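Local structure of peptide synthetase, module 7 (Actinoplanes teichomyceticus, 4TX3) at residues T94-T99 / P104-E109; G49-A54 / C125-L130; M261-Q266 / A325-A330; A268-L273 / L282-T287; R25-A30 / D116-M121. The protein forms a condensation-type domain of a nonribosomal peptide synthetase, probably one that recruits the cytochrome P450 enzymes that crosslink the carrier-bound peptide. All coordinates share one frame; numbering follows the deposited sequence.

Interaction 1. Residues T94-T99 / P104-E109; sequences TPVPAT and PARLAE
Arg106 carries the whole contact from the helix side, lying against Val96, Pro97 and Ala98 of the facing chain. The apolar part comes first along its side chain. CD rests on the Ala98 methyl, with CD to CB at 4.1 Å, and farther out NE sits the same distance from CG1 of Val96, the two side chains passing each other at a slant. CG1 is the branch that meets the arginine because it stands anti to the Val96 backbone N (chi1 173°), while CG2 is turned elsewhere.

The polar part is an approach over a face and does not count as a hydrogen bond. The Pro97 carbonyl O lies 3.6 Å above the plane of the Arg106 guanidinium and over its centre, so CZ and NH1 of Arg106 are both 3.7 Å from that oxygen, and the N-H groups do not aim at it. A bend in the arginine chain at chi3 (131°) goes with this flat presentation. These elements belong to a beta-alpha-beta unit, in which strand 96-97 leads through helix 103-112 to strand 123-129, its parallel neighbour in the sheet; backbone bonds from Val96 to Leu127 and Ala129 show the pairing.

The charge of Arg106 is met by a salt bridge from NH1 to Asp102 OD2, while Asp102 OD1 accepts from the backbone N of Thr99. A leucine here, lacking the guanidinium, would probably leave Asp102 without its positive mate and the Pro97 carbonyl without its cover. Arg106 also touches Phe128, whose ring is shared with Leu107.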
# COMPACT_ATOMS: atom_id res chain seq x y z
N THR B 94 -29.64 -5.76 11.96
CA THR B 94 -30.19 -6.91 12.65
C THR B 94 -29.76 -8.19 11.94
O THR B 94 -30.00 -8.35 10.74
CB THR B 94 -31.72 -6.83 12.73
OG1 THR B 94 -32.25 -6.90 11.40
CG2 THR B 94 -32.15 -5.50 13.34
N PRO B 95 -29.11 -9.11 12.67
CA PRO B 95 -28.61 -10.36 12.08
C PRO B 95 -29.71 -11.21 11.48
O PRO B 95 -30.84 -11.24 11.97
CB PRO B 95 -27.96 -11.08 13.28
CG PRO B 95 -27.73 -10.02 14.30
CD PRO B 95 -28.84 -9.03 14.12
N VAL B 96 -29.36 -11.90 10.40
CA VAL B 96 -30.25 -12.80 9.68
C VAL B 96 -29.74 -14.22 9.86
O VAL B 96 -28.63 -14.52 9.43
CB VAL B 96 -30.29 -12.45 8.16
CG1 VAL B 96 -31.09 -13.48 7.39
CG2 VAL B 96 -30.85 -11.04 7.95
N PRO B 97 -30.53 -15.09 10.53
CA PRO B 97 -30.09 -16.49 10.72
C PRO B 97 -29.87 -17.17 9.36
O PRO B 97 -30.62 -16.92 8.40
CB PRO B 97 -31.25 -17.14 11.49
CG PRO B 97 -31.95 -15.98 12.18
CD PRO B 97 -31.81 -14.81 11.21
N ALA B 98 -28.84 -18.00 9.27
CA ALA B 98 -28.50 -18.62 8.00
C ALA B 98 -27.75 -19.90 8.23
O ALA B 98 -27.21 -20.12 9.31
CB ALA B 98 -27.66 -17.67 7.15
N THR B 99 -27.71 -20.75 7.21
CA THR B 99 -26.93 -21.98 7.25
C THR B 99 -25.87 -21.95 6.17
O THR B 99 -25.97 -21.15 5.24
CB THR B 99 -27.80 -23.21 7.04
OG1 THR B 99 -28.31 -23.19 5.70
CG2 THR B 99 -28.95 -23.23 8.04
N PRO B 104 -25.08 -19.13 0.26
CA PRO B 104 -24.76 -18.58 -1.07
C PRO B 104 -25.98 -17.95 -1.75
O PRO B 104 -25.86 -16.87 -2.33
CB PRO B 104 -24.26 -19.79 -1.84
CG PRO B 104 -23.79 -20.76 -0.77
CD PRO B 104 -24.75 -20.57 0.35
N ALA B 105 -27.12 -18.62 -1.67
CA ALA B 105 -28.37 -18.10 -2.21
C ALA B 105 -28.74 -16.74 -1.61
O ALA B 105 -29.13 -15.82 -2.33
CB ALA B 105 -29.50 -19.09 -1.97
N ARG B 106 -28.62 -16.63 -0.29
CA ARG B 106 -28.92 -15.38 0.39
C ARG B 106 -27.96 -14.24 -0.01
O ARG B 106 -28.40 -13.10 -0.21
CB ARG B 106 -28.88 -15.59 1.91
CG ARG B 106 -29.99 -16.49 2.42
CD ARG B 106 -30.01 -16.52 3.93
NE ARG B 106 -31.36 -16.29 4.44
CZ ARG B 106 -32.11 -17.22 5.01
NH1 ARG B 106 -31.62 -18.44 5.17
NH2 ARG B 106 -33.32 -16.93 5.44
N LEU B 107 -26.67 -14.57 -0.10
CA LEU B 107 -25.65 -13.63 -0.55
C LEU B 107 -25.95 -13.10 -1.95
O LEU B 107 -25.84 -11.89 -2.22
CB LEU B 107 -24.27 -14.29 -0.54
CG LEU B 107 -23.72 -14.39 0.87
CD1 LEU B 107 -22.47 -15.26 0.94
CD2 LEU B 107 -23.44 -12.99 1.38
N ALA B 108 -26.35 -14.01 -2.84
CA ALA B 108 -26.66 -13.66 -4.22
C ALA B 108 -27.88 -12.74 -4.32
O ALA B 108 -27.84 -11.75 -5.04
CB ALA B 108 -26.89 -14.92 -5.04
N GLU B 109 -28.95 -13.07 -3.60
CA GLU B 109 -30.16 -12.26 -3.64
C GLU B 109 -29.93 -10.83 -3.13
O GLU B 109 -30.42 -9.87 -3.73
CB GLU B 109 -31.28 -12.91 -2.83
CG GLU B 109 -32.45 -11.99 -2.56
CD GLU B 109 -33.13 -12.28 -1.23
OE1 GLU B 109 -32.93 -11.49 -0.27
OE2 GLU B 109 -33.85 -13.30 -1.14

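Interaction 2. Residues G49-A54 / C125-L130; sequences GRLDVA and CELFAL
At the lead-in to helix 53-66, where Asp52 occupies the N-cap position, Leu51 and Val53 flank the cap and both reach the Leu127 side chain of strand 123-129. The cap is evidenced by Asp52 OD1, which accepts from the backbone N of Ala55 in the first turn, and the backbone N of Asp52 is itself bonded to the hydroxyl of Tyr162.

All of the contact is apolar. Leu51 and Leu127 meet tip to tip: CD2 of Leu51 is 3.8 Å from CD2 of Leu127, and the same Leu51 methyl is 4.1 Å from Leu127 CD1, so it faces the fork of the opposing leucine. Both leucines send CG anti to the backbone N (chi1 174° in Leu51, -175° in Leu127), which straightens each side chain toward the other segment. The backbones stay well apart, 8.9 Å between the CA atoms of Val53 and Leu127, and the contact is made by terminal methyls. Val53 adds a second touch from a slanting direction, its CG1 lying 3.9 Å from Leu127 CD2. That leucine methyl is therefore held between two residues, one before the cap and one after it.

Leu127 and Phe128 alternate along the strand, and their surroundings differ accordingly. Phe128 faces helix 103-112, where it also meets Leu103. Leu127 instead meets Leu93 and His135, the latter on strand 134-142, and Leu51 touches that same histidine together with Tyr162 of helix 148-166.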
# COMPACT_ATOMS: atom_id res chain seq x y z
N GLY B 49 -15.30 -15.49 15.54
CA GLY B 49 -14.92 -14.93 16.83
C GLY B 49 -16.08 -14.16 17.44
O GLY B 49 -17.20 -14.20 16.93
N ARG B 50 -15.82 -13.47 18.55
CA ARG B 50 -16.88 -12.72 19.18
C ARG B 50 -17.04 -11.35 18.54
O ARG B 50 -16.23 -10.44 18.72
CB ARG B 50 -16.64 -12.62 20.69
CG ARG B 50 -17.11 -13.88 21.37
CD ARG B 50 -17.09 -13.77 22.86
NE ARG B 50 -18.22 -12.99 23.37
CZ ARG B 50 -19.45 -13.48 23.56
NH1 ARG B 50 -19.72 -14.75 23.25
NH2 ARG B 50 -20.40 -12.70 24.05
N LEU B 51 -18.13 -11.24 17.79
CA LEU B 51 -18.46 -10.07 17.03
C LEU B 51 -19.29 -9.09 17.85
O LEU B 51 -20.33 -9.44 18.40
CB LEU B 51 -19.20 -10.49 15.76
CG LEU B 51 -19.77 -9.41 14.85
CD1 LEU B 51 -18.63 -8.51 14.39
CD2 LEU B 51 -20.50 -10.03 13.66
N ASP B 52 -18.83 -7.85 17.94
CA ASP B 52 -19.60 -6.84 18.63
C ASP B 52 -20.54 -6.22 17.58
O ASP B 52 -20.15 -5.33 16.82
CB ASP B 52 -18.66 -5.80 19.26
CG ASP B 52 -19.37 -4.82 20.18
OD1 ASP B 52 -20.57 -4.52 19.95
OD2 ASP B 52 -18.70 -4.31 21.13
N VAL B 53 -21.77 -6.73 17.53
CA VAL B 53 -22.68 -6.40 16.44
C VAL B 53 -23.09 -4.92 16.48
O VAL B 53 -23.10 -4.24 15.44
CB VAL B 53 -23.95 -7.30 16.46
CG1 VAL B 53 -24.86 -6.96 15.30
CG2 VAL B 53 -23.55 -8.77 16.38
N ALA B 54 -23.41 -4.39 17.66
CA ALA B 54 -23.70 -2.97 17.76
C ALA B 54 -22.50 -2.11 17.30
O ALA B 54 -22.68 -1.05 16.67
CB ALA B 54 -24.10 -2.62 19.18
N CYS B 125 -25.85 -3.19 3.26
CA CYS B 125 -25.14 -4.22 3.99
C CYS B 125 -26.12 -5.17 4.66
O CYS B 125 -27.26 -4.80 4.94
CB CYS B 125 -24.19 -3.59 5.01
SG CYS B 125 -24.95 -2.45 6.20
N GLU B 126 -25.68 -6.41 4.89
CA GLU B 126 -26.45 -7.35 5.70
C GLU B 126 -25.52 -8.26 6.50
O GLU B 126 -24.40 -8.56 6.08
CB GLU B 126 -27.40 -8.18 4.82
CG GLU B 126 -28.71 -8.57 5.54
CD GLU B 126 -29.74 -9.28 4.63
OE1 GLU B 126 -29.33 -9.93 3.63
OE2 GLU B 126 -30.96 -9.21 4.91
N LEU B 127 -25.98 -8.68 7.66
CA LEU B 127 -25.17 -9.54 8.49
C LEU B 127 -25.89 -10.87 8.67
O LEU B 127 -27.01 -10.93 9.18
CB LEU B 127 -24.88 -8.88 9.84
CG LEU B 127 -23.93 -9.66 10.76
CD1 LEU B 127 -22.55 -9.81 10.13
CD2 LEU B 127 -23.83 -8.97 12.12
N PHE B 128 -25.23 -11.94 8.24
CA PHE B 128 -25.77 -13.29 8.35
C PHE B 128 -25.18 -14.00 9.57
O PHE B 128 -23.96 -13.99 9.77
CB PHE B 128 -25.50 -14.07 7.06
CG PHE B 128 -26.16 -13.47 5.86
CD1 PHE B 128 -27.53 -13.61 5.67
CD2 PHE B 128 -25.43 -12.73 4.95
CE1 PHE B 128 -28.16 -13.03 4.58
CE2 PHE B 128 -26.04 -12.15 3.86
CZ PHE B 128 -27.41 -12.31 3.67
N ALA B 129 -26.03 -14.60 10.40
CA ALA B 129 -25.56 -15.31 11.58
C ALA B 129 -25.58 -16.82 11.35
O ALA B 129 -26.63 -17.42 11.14
CB ALA B 129 -26.38 -14.94 12.79
N LEU B 130 -24.40 -17.42 11.40
CA LEU B 130 -24.24 -18.85 11.17
C LEU B 130 -24.19 -19.63 12.48
O LEU B 130 -24.77 -20.70 12.59
CB LEU B 130 -22.97 -19.11 10.36
CG LEU B 130 -23.00 -18.70 8.90
CD1 LEU B 130 -21.57 -18.62 8.41
CD2 LEU B 130 -23.80 -19.71 8.07

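Interaction 3. Residues M261-Q266 / A325-A330; sequences MPQLVQ and ARVQEA
Val327 is the first residue of 325-330 to meet helix 261-266, and it does so with one branch. Its CG1, placed anti to the backbone N (chi1 161°), lies 3.9 Å from Gln263 CB and 4.0 Å from Gln266 CD, so the methyl sits between two glutamines one helical turn apart. Gln266 crosses it obliquely.

Next comes Gln328, whose extended chain runs at about a right angle to that of Gln263. Gln263 OE1 rests on its aliphatic part, 3.5 Å from Gln328 CB and 3.6 Å from CG. The amide planes stand 42° apart, and the geometry gives no hydrogen bond between them. An alanine in place of Gln263 would probably leave the CB and CG of Gln328 without the amide that covers them, opening a gap there.

The short segment axes come within 9.2 Å and run at 125° to each other, a steep helix-on-helix crossing. Around it, Gln263 also touches Val331 on helix 320-334, and Leu264 packs on Phe320 and Val324. Val327 reaches Thr312 of strand 306-313, whereas Gln266 touches Val310 of that strand and Leu365 of strand 363-369.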
# COMPACT_ATOMS: atom_id res chain seq x y z
N MET B 261 4.44 -5.68 -20.27
CA MET B 261 3.58 -6.83 -20.51
C MET B 261 2.12 -6.49 -20.87
O MET B 261 1.54 -7.15 -21.73
CB MET B 261 3.59 -7.74 -19.27
CG MET B 261 2.84 -9.04 -19.46
SD MET B 261 3.70 -10.10 -20.65
CE MET B 261 5.38 -10.10 -20.01
N PRO B 262 1.51 -5.47 -20.22
CA PRO B 262 0.11 -5.19 -20.62
C PRO B 262 -0.04 -4.87 -22.10
O PRO B 262 -1.04 -5.24 -22.71
CB PRO B 262 -0.26 -3.97 -19.76
CG PRO B 262 0.62 -4.09 -18.56
CD PRO B 262 1.91 -4.67 -19.04
N GLN B 263 0.95 -4.22 -22.68
CA GLN B 263 0.87 -3.87 -24.10
C GLN B 263 1.17 -5.09 -25.01
O GLN B 263 0.60 -5.22 -26.08
CB GLN B 263 1.81 -2.71 -24.42
CG GLN B 263 1.51 -1.43 -23.68
CD GLN B 263 2.45 -0.29 -24.05
OE1 GLN B 263 3.56 -0.50 -24.52
NE2 GLN B 263 1.99 0.94 -23.85
N LEU B 264 2.06 -5.97 -24.56
CA LEU B 264 2.35 -7.19 -25.31
C LEU B 264 1.12 -8.06 -25.46
O LEU B 264 0.85 -8.58 -26.54
CB LEU B 264 3.45 -8.01 -24.62
CG LEU B 264 4.86 -7.42 -24.59
CD1 LEU B 264 5.83 -8.46 -24.12
CD2 LEU B 264 5.26 -6.94 -25.94
N VAL B 265 0.38 -8.21 -24.37
CA VAL B 265 -0.84 -9.02 -24.36
C VAL B 265 -1.93 -8.31 -25.18
O VAL B 265 -2.72 -8.95 -25.87
CB VAL B 265 -1.34 -9.28 -22.91
CG1 VAL B 265 -2.65 -10.03 -22.91
CG2 VAL B 265 -0.27 -10.05 -22.11
N GLN B 266 -1.95 -6.99 -25.12
CA GLN B 266 -2.90 -6.25 -25.93
C GLN B 266 -2.63 -6.49 -27.42
O GLN B 266 -3.56 -6.64 -28.21
CB GLN B 266 -2.85 -4.77 -25.61
CG GLN B 266 -3.84 -3.97 -26.38
CD GLN B 266 -3.84 -2.54 -25.94
OE1 GLN B 266 -3.26 -2.21 -24.90
NE2 GLN B 266 -4.47 -1.66 -26.73
N ALA B 325 4.67 -2.40 -31.48
CA ALA B 325 5.13 -1.04 -31.72
C ALA B 325 3.96 -0.10 -32.08
O ALA B 325 3.95 1.06 -31.66
CB ALA B 325 6.19 -1.02 -32.82
N ARG B 326 2.97 -0.60 -32.84
CA ARG B 326 1.77 0.20 -33.13
C ARG B 326 0.92 0.45 -31.88
O ARG B 326 0.39 1.55 -31.69
CB ARG B 326 0.90 -0.46 -34.20
CG ARG B 326 1.46 -0.41 -35.58
CD ARG B 326 0.58 -1.14 -36.59
NE ARG B 326 1.37 -1.56 -37.74
CZ ARG B 326 0.90 -2.29 -38.75
NH1 ARG B 326 -0.37 -2.69 -38.78
NH2 ARG B 326 1.71 -2.61 -39.75
N VAL B 327 0.79 -0.58 -31.05
CA VAL B 327 0.07 -0.47 -29.79
C VAL B 327 0.76 0.55 -28.90
O VAL B 327 0.14 1.46 -28.36
CB VAL B 327 -0.02 -1.84 -29.05
CG1 VAL B 327 -0.33 -1.67 -27.56
CG2 VAL B 327 -1.03 -2.75 -29.74
N GLN B 328 2.08 0.39 -28.77
CA GLN B 328 2.86 1.19 -27.86
C GLN B 328 2.86 2.64 -28.29
O GLN B 328 2.78 3.55 -27.46
CB GLN B 328 4.28 0.63 -27.78
CG GLN B 328 5.26 1.48 -26.99
CD GLN B 328 6.65 0.85 -26.93
OE1 GLN B 328 6.85 -0.29 -27.39
NE2 GLN B 328 7.61 1.57 -26.36
N GLU B 329 2.93 2.87 -29.59
CA GLU B 329 2.85 4.23 -30.09
C GLU B 329 1.48 4.85 -29.78
O GLU B 329 1.41 5.96 -29.26
CB GLU B 329 3.13 4.28 -31.58
CG GLU B 329 2.99 5.66 -32.14
CD GLU B 329 3.56 5.77 -33.53
OE1 GLU B 329 2.76 5.71 -34.50
OE2 GLU B 329 4.80 5.91 -33.66
N ALA B 330 0.42 4.12 -30.10
CA ALA B 330 -0.95 4.57 -29.84
C ALA B 330 -1.20 4.84 -28.35
O ALA B 330 -1.82 5.85 -28.01
CB ALA B 330 -1.95 3.55 -30.35

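Interaction 4. Residues A268-L273 / L282-T287; sequences ALAMLL and LVIGTT
Leu282 and Ile284 turn their side chains to helix 268-273, and the packing is closest where Leu282 CD1 enters it. This methyl lies 3.4 Å from the carbonyl O of Ala270 and 3.7 Å from Leu273 CB, so it meets helix backbone as well as side chain. With CG anti to the carbonyl carbon (chi1 -65°) and beside the backbone N, the Leu282 chain carries CD1 to the Ala270 carbonyl.

Ile284 does the rest with its terminal CD1. That atom is 3.9 Å from Ala270 CB, and it keeps the same separation from CD2 of Leu269, which comes in at a slant. The small Ala270 side chain probably helps Leu282 and Ile284 come this close to the helix backbone. Two longer touches go with these: Leu273 CD1 is 4.2 Å from Ile284 CD1, and Ala270 CB is 4.3 Å from Leu282 CD1.

Beyond Ile284 the strand leaves the helix. The segment axes run at 137° to each other with a closest approach of 9.7 Å, and the side chain of Thr286 is already 9.2 Å from the helix segment. The partly exposed Thr286 and Thr287 form this looser end; Thr286 OG1 bonds instead to the carbonyl O of Leu365.

Helix and strand are consecutive in the chain, and all five touching residues are buried. Strand 281-288 pairs with strand 306-313 through Leu282 with Thr312 and Ile284 with Val310. Away from the strand, the helix meets helix 429-448, where Ala268 touches Val442 and Leu272 touches Leu439.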
# COMPACT_ATOMS: atom_id res chain seq x y z
N ALA B 268 -1.12 -9.21 -28.78
CA ALA B 268 -1.48 -10.59 -29.05
C ALA B 268 -2.99 -10.79 -29.21
O ALA B 268 -3.45 -11.43 -30.16
CB ALA B 268 -0.93 -11.49 -27.94
N LEU B 269 -3.76 -10.22 -28.28
CA LEU B 269 -5.22 -10.29 -28.35
C LEU B 269 -5.77 -9.63 -29.63
O LEU B 269 -6.72 -10.15 -30.24
CB LEU B 269 -5.85 -9.62 -27.12
CG LEU B 269 -7.38 -9.51 -27.11
CD1 LEU B 269 -8.05 -10.86 -27.09
CD2 LEU B 269 -7.85 -8.66 -25.93
N ALA B 270 -5.18 -8.51 -30.02
CA ALA B 270 -5.61 -7.82 -31.24
C ALA B 270 -5.35 -8.72 -32.45
O ALA B 270 -6.16 -8.78 -33.38
CB ALA B 270 -4.89 -6.46 -31.39
N MET B 271 -4.22 -9.43 -32.45
CA MET B 271 -3.92 -10.36 -33.54
C MET B 271 -4.93 -11.50 -33.54
O MET B 271 -5.33 -12.00 -34.60
CB MET B 271 -2.51 -10.92 -33.44
CG MET B 271 -1.43 -9.93 -33.78
SD MET B 271 0.19 -10.56 -33.29
CE MET B 271 0.82 -11.21 -34.84
N LEU B 272 -5.34 -11.91 -32.34
CA LEU B 272 -6.28 -13.01 -32.23
C LEU B 272 -7.63 -12.61 -32.79
O LEU B 272 -8.27 -13.39 -33.49
CB LEU B 272 -6.42 -13.46 -30.78
CG LEU B 272 -7.42 -14.58 -30.49
CD1 LEU B 272 -7.11 -15.86 -31.27
CD2 LEU B 272 -7.47 -14.85 -29.01
N LEU B 273 -8.06 -11.39 -32.50
CA LEU B 273 -9.37 -10.94 -32.94
C LEU B 273 -9.39 -10.76 -34.47
O LEU B 273 -10.37 -11.10 -35.11
CB LEU B 273 -9.78 -9.65 -32.23
CG LEU B 273 -10.06 -9.79 -30.73
CD1 LEU B 273 -10.11 -8.44 -30.05
CD2 LEU B 273 -11.37 -10.53 -30.50
N LEU B 282 -9.32 -2.16 -35.00
CA LEU B 282 -9.85 -2.68 -33.75
C LEU B 282 -9.67 -1.70 -32.61
O LEU B 282 -8.68 -0.96 -32.58
CB LEU B 282 -9.16 -3.99 -33.37
CG LEU B 282 -9.35 -5.23 -34.25
CD1 LEU B 282 -8.61 -6.41 -33.63
CD2 LEU B 282 -10.81 -5.56 -34.35
N VAL B 283 -10.63 -1.68 -31.70
CA VAL B 283 -10.47 -0.93 -30.47
C VAL B 283 -10.55 -1.89 -29.28
O VAL B 283 -11.55 -2.56 -29.08
CB VAL B 283 -11.53 0.19 -30.32
CG1 VAL B 283 -11.34 0.90 -28.99
CG2 VAL B 283 -11.44 1.18 -31.46
N ILE B 284 -9.47 -1.96 -28.52
CA ILE B 284 -9.45 -2.71 -27.28
C ILE B 284 -9.34 -1.76 -26.11
O ILE B 284 -8.41 -0.96 -26.05
CB ILE B 284 -8.29 -3.68 -27.23
CG1 ILE B 284 -8.43 -4.70 -28.37
CG2 ILE B 284 -8.24 -4.35 -25.86
CD1 ILE B 284 -7.33 -5.72 -28.42
N GLY B 285 -10.30 -1.84 -25.20
CA GLY B 285 -10.34 -0.94 -24.07
C GLY B 285 -9.79 -1.56 -22.80
O GLY B 285 -9.68 -2.79 -22.68
N THR B 286 -9.45 -0.70 -21.86
CA THR B 286 -8.96 -1.12 -20.56
C THR B 286 -9.44 -0.12 -19.50
O THR B 286 -9.78 1.01 -19.82
CB THR B 286 -7.42 -1.21 -20.53
OG1 THR B 286 -7.01 -2.04 -19.43
CG2 THR B 286 -6.78 0.16 -20.40
N THR B 287 -9.46 -0.56 -18.24
CA THR B 287 -9.85 0.32 -17.15
C THR B 287 -8.64 0.66 -16.29
O THR B 287 -8.03 -0.20 -15.67
CB THR B 287 -10.96 -0.31 -16.30
OG1 THR B 287 -12.08 -0.58 -17.14
CG2 THR B 287 -11.40 0.64 -15.19

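Interaction 5. Residues R25-A30 / D116-M121; sequences RAWLLA and DLTRDM
The Trp27 indole is approached obliquely by Thr118 CG2 and Leu117 CB. CG2 of Thr118 is 3.9 Å from Trp27 CZ2, the two side chains crossing at about a right angle, and Trp27 CD1 is 4.3 Å from Leu117 CB. Trp27 CG stands anti to the backbone N (chi1 -167°), which carries the indole toward Leu117 and Thr118. Another flat group, the Arg25 guanidinium, has Leu29 CD1 over its centre on one face, at 3.4 Å from the plane.

The partner segment begins with an Asx turn. OD1 of Asp116 accepts from the backbone N of Thr118 at 3.1 Å, and the donor stands 52° out of the carboxylate plane. The other oxygen, OD2 of Asp116, makes a salt bridge of 2.7 Å with Arg119 NH1. A second carboxylate, from later in the loop, reaches back to its start: Asp120 OD2 accepts from the backbone N of Asp116, which stands 39° out of the carboxylate plane. The carbonyl O of Asp116 accepts from both Arg119 N and Asp120 N. These bonds probably help hold the shape of the loop between helix 103-112 and strand 123-129, from which Leu117 and Thr118 are presented to the end of helix 21-28.

The indole is oriented by a bond outside the pair, from Trp27 NE1 to the carbonyl O of Phe74, and Leu117 is backbone-bonded to the same Phe74. Phe74 thus ties both partners together. A sulfate, probably from the crystallisation liquor, lies near the Ala30 side chain. Ala30 touches the same leucine as Trp27: its CB is 4.5 Å from Leu117 CD1.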
# COMPACT_ATOMS: atom_id res chain seq x y z
N ARG B 25 -23.70 8.64 -16.60
CA ARG B 25 -23.95 7.50 -17.47
C ARG B 25 -24.52 6.34 -16.66
O ARG B 25 -25.47 5.69 -17.09
CB ARG B 25 -22.69 7.05 -18.19
CG ARG B 25 -22.98 5.88 -19.13
CD ARG B 25 -21.80 5.56 -20.04
NE ARG B 25 -21.89 4.19 -20.49
CZ ARG B 25 -22.48 3.82 -21.62
NH1 ARG B 25 -23.02 4.74 -22.42
NH2 ARG B 25 -22.52 2.52 -21.94
N ALA B 26 -23.93 6.09 -15.50
CA ALA B 26 -24.47 5.10 -14.59
C ALA B 26 -25.94 5.40 -14.28
O ALA B 26 -26.79 4.52 -14.36
CB ALA B 26 -23.65 5.04 -13.30
N TRP B 27 -26.23 6.66 -13.96
CA TRP B 27 -27.58 7.07 -13.58
C TRP B 27 -28.57 6.85 -14.72
O TRP B 27 -29.63 6.26 -14.54
CB TRP B 27 -27.58 8.53 -13.14
CG TRP B 27 -28.83 9.02 -12.43
CD1 TRP B 27 -29.06 9.02 -11.10
CD2 TRP B 27 -29.98 9.61 -13.04
NE1 TRP B 27 -30.29 9.56 -10.82
CE2 TRP B 27 -30.87 9.94 -12.00
CE3 TRP B 27 -30.34 9.90 -14.36
CZ2 TRP B 27 -32.11 10.53 -12.23
CZ3 TRP B 27 -31.57 10.50 -14.59
CH2 TRP B 27 -32.44 10.80 -13.54
N LEU B 28 -28.20 7.32 -15.91
CA LEU B 28 -29.06 7.18 -17.08
C LEU B 28 -29.34 5.73 -17.45
O LEU B 28 -30.45 5.39 -17.86
CB LEU B 28 -28.44 7.90 -18.27
CG LEU B 28 -28.56 9.41 -18.08
CD1 LEU B 28 -27.56 10.12 -18.93
CD2 LEU B 28 -29.96 9.84 -18.41
N LEU B 29 -28.35 4.86 -17.32
CA LEU B 29 -28.52 3.47 -17.74
C LEU B 29 -29.00 2.60 -16.60
O LEU B 29 -28.83 1.39 -16.61
CB LEU B 29 -27.21 2.91 -18.30
CG LEU B 29 -26.62 3.66 -19.49
CD1 LEU B 29 -25.50 2.86 -20.13
CD2 LEU B 29 -27.69 4.05 -20.52
N ALA B 30 -29.62 3.23 -15.61
CA ALA B 30 -30.10 2.49 -14.45
C ALA B 30 -31.45 1.81 -14.73
O ALA B 30 -32.42 2.46 -15.16
CB ALA B 30 -30.21 3.41 -13.24
N ASP B 116 -32.83 2.12 -6.36
CA ASP B 116 -33.39 3.34 -6.98
C ASP B 116 -32.57 4.53 -6.50
O ASP B 116 -32.84 5.10 -5.43
CB ASP B 116 -34.88 3.50 -6.66
CG ASP B 116 -35.44 4.87 -7.07
OD1 ASP B 116 -34.79 5.63 -7.83
OD2 ASP B 116 -36.55 5.19 -6.62
N LEU B 117 -31.58 4.90 -7.30
CA LEU B 117 -30.62 5.95 -6.93
C LEU B 117 -31.23 7.34 -6.70
O LEU B 117 -30.55 8.25 -6.23
CB LEU B 117 -29.53 6.03 -8.01
CG LEU B 117 -28.86 4.66 -8.16
CD1 LEU B 117 -28.08 4.53 -9.46
CD2 LEU B 117 -27.96 4.43 -6.96
N THR B 118 -32.51 7.52 -7.03
CA THR B 118 -33.16 8.80 -6.73
C THR B 118 -33.59 8.89 -5.26
O THR B 118 -33.74 9.98 -4.73
CB THR B 118 -34.38 9.06 -7.64
OG1 THR B 118 -35.32 7.99 -7.53
CG2 THR B 118 -33.95 9.15 -9.07
N ARG B 119 -33.77 7.76 -4.58
CA ARG B 119 -34.19 7.81 -3.18
C ARG B 119 -33.41 6.87 -2.25
O ARG B 119 -33.58 6.94 -1.04
CB ARG B 119 -35.70 7.53 -3.06
CG ARG B 119 -36.17 6.12 -3.43
CD ARG B 119 -37.69 5.97 -3.24
NE ARG B 119 -38.43 7.00 -3.97
CZ ARG B 119 -39.08 6.80 -5.12
NH1 ARG B 119 -39.09 5.59 -5.66
NH2 ARG B 119 -39.71 7.80 -5.72
N ASP B 120 -32.57 5.99 -2.79
CA ASP B 120 -31.78 5.08 -1.95
C ASP B 120 -30.32 5.49 -1.85
O ASP B 120 -29.76 6.01 -2.80
CB ASP B 120 -31.82 3.64 -2.49
CG ASP B 120 -33.21 3.05 -2.52
OD1 ASP B 120 -34.09 3.49 -1.75
OD2 ASP B 120 -33.42 2.11 -3.33
N MET B 121 -29.70 5.25 -0.70
CA MET B 121 -28.25 5.33 -0.61
C MET B 121 -27.63 4.26 -1.53
O MET B 121 -28.17 3.17 -1.66
CB MET B 121 -27.79 5.15 0.84
CG MET B 121 -28.54 6.01 1.85
SD MET B 121 -27.96 7.70 1.87
CE MET B 121 -29.31 8.52 2.73

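How the interactions relate
The contacts fall into two groups, consistent with the two-lobed build of condensation domains. Interactions 1 and 2 have centres 12 Å apart and share one sheet, in which strands 96-97 and 123-129 are parallel neighbours; along the chain the first is nested inside the loop closed by the second. Interaction 5, its centre about 25 Å from that of interaction 1, encloses that contact in sequence and crosses interaction 2. Interactions 3 and 4, about 10 Å apart between centres, both use helix 261-278, with 4 nested inside 3. They come later in the chain and lie across its centre from the other three, interaction 3 about 45 Å from interaction 1 between centres. No direct touch joins the two groups.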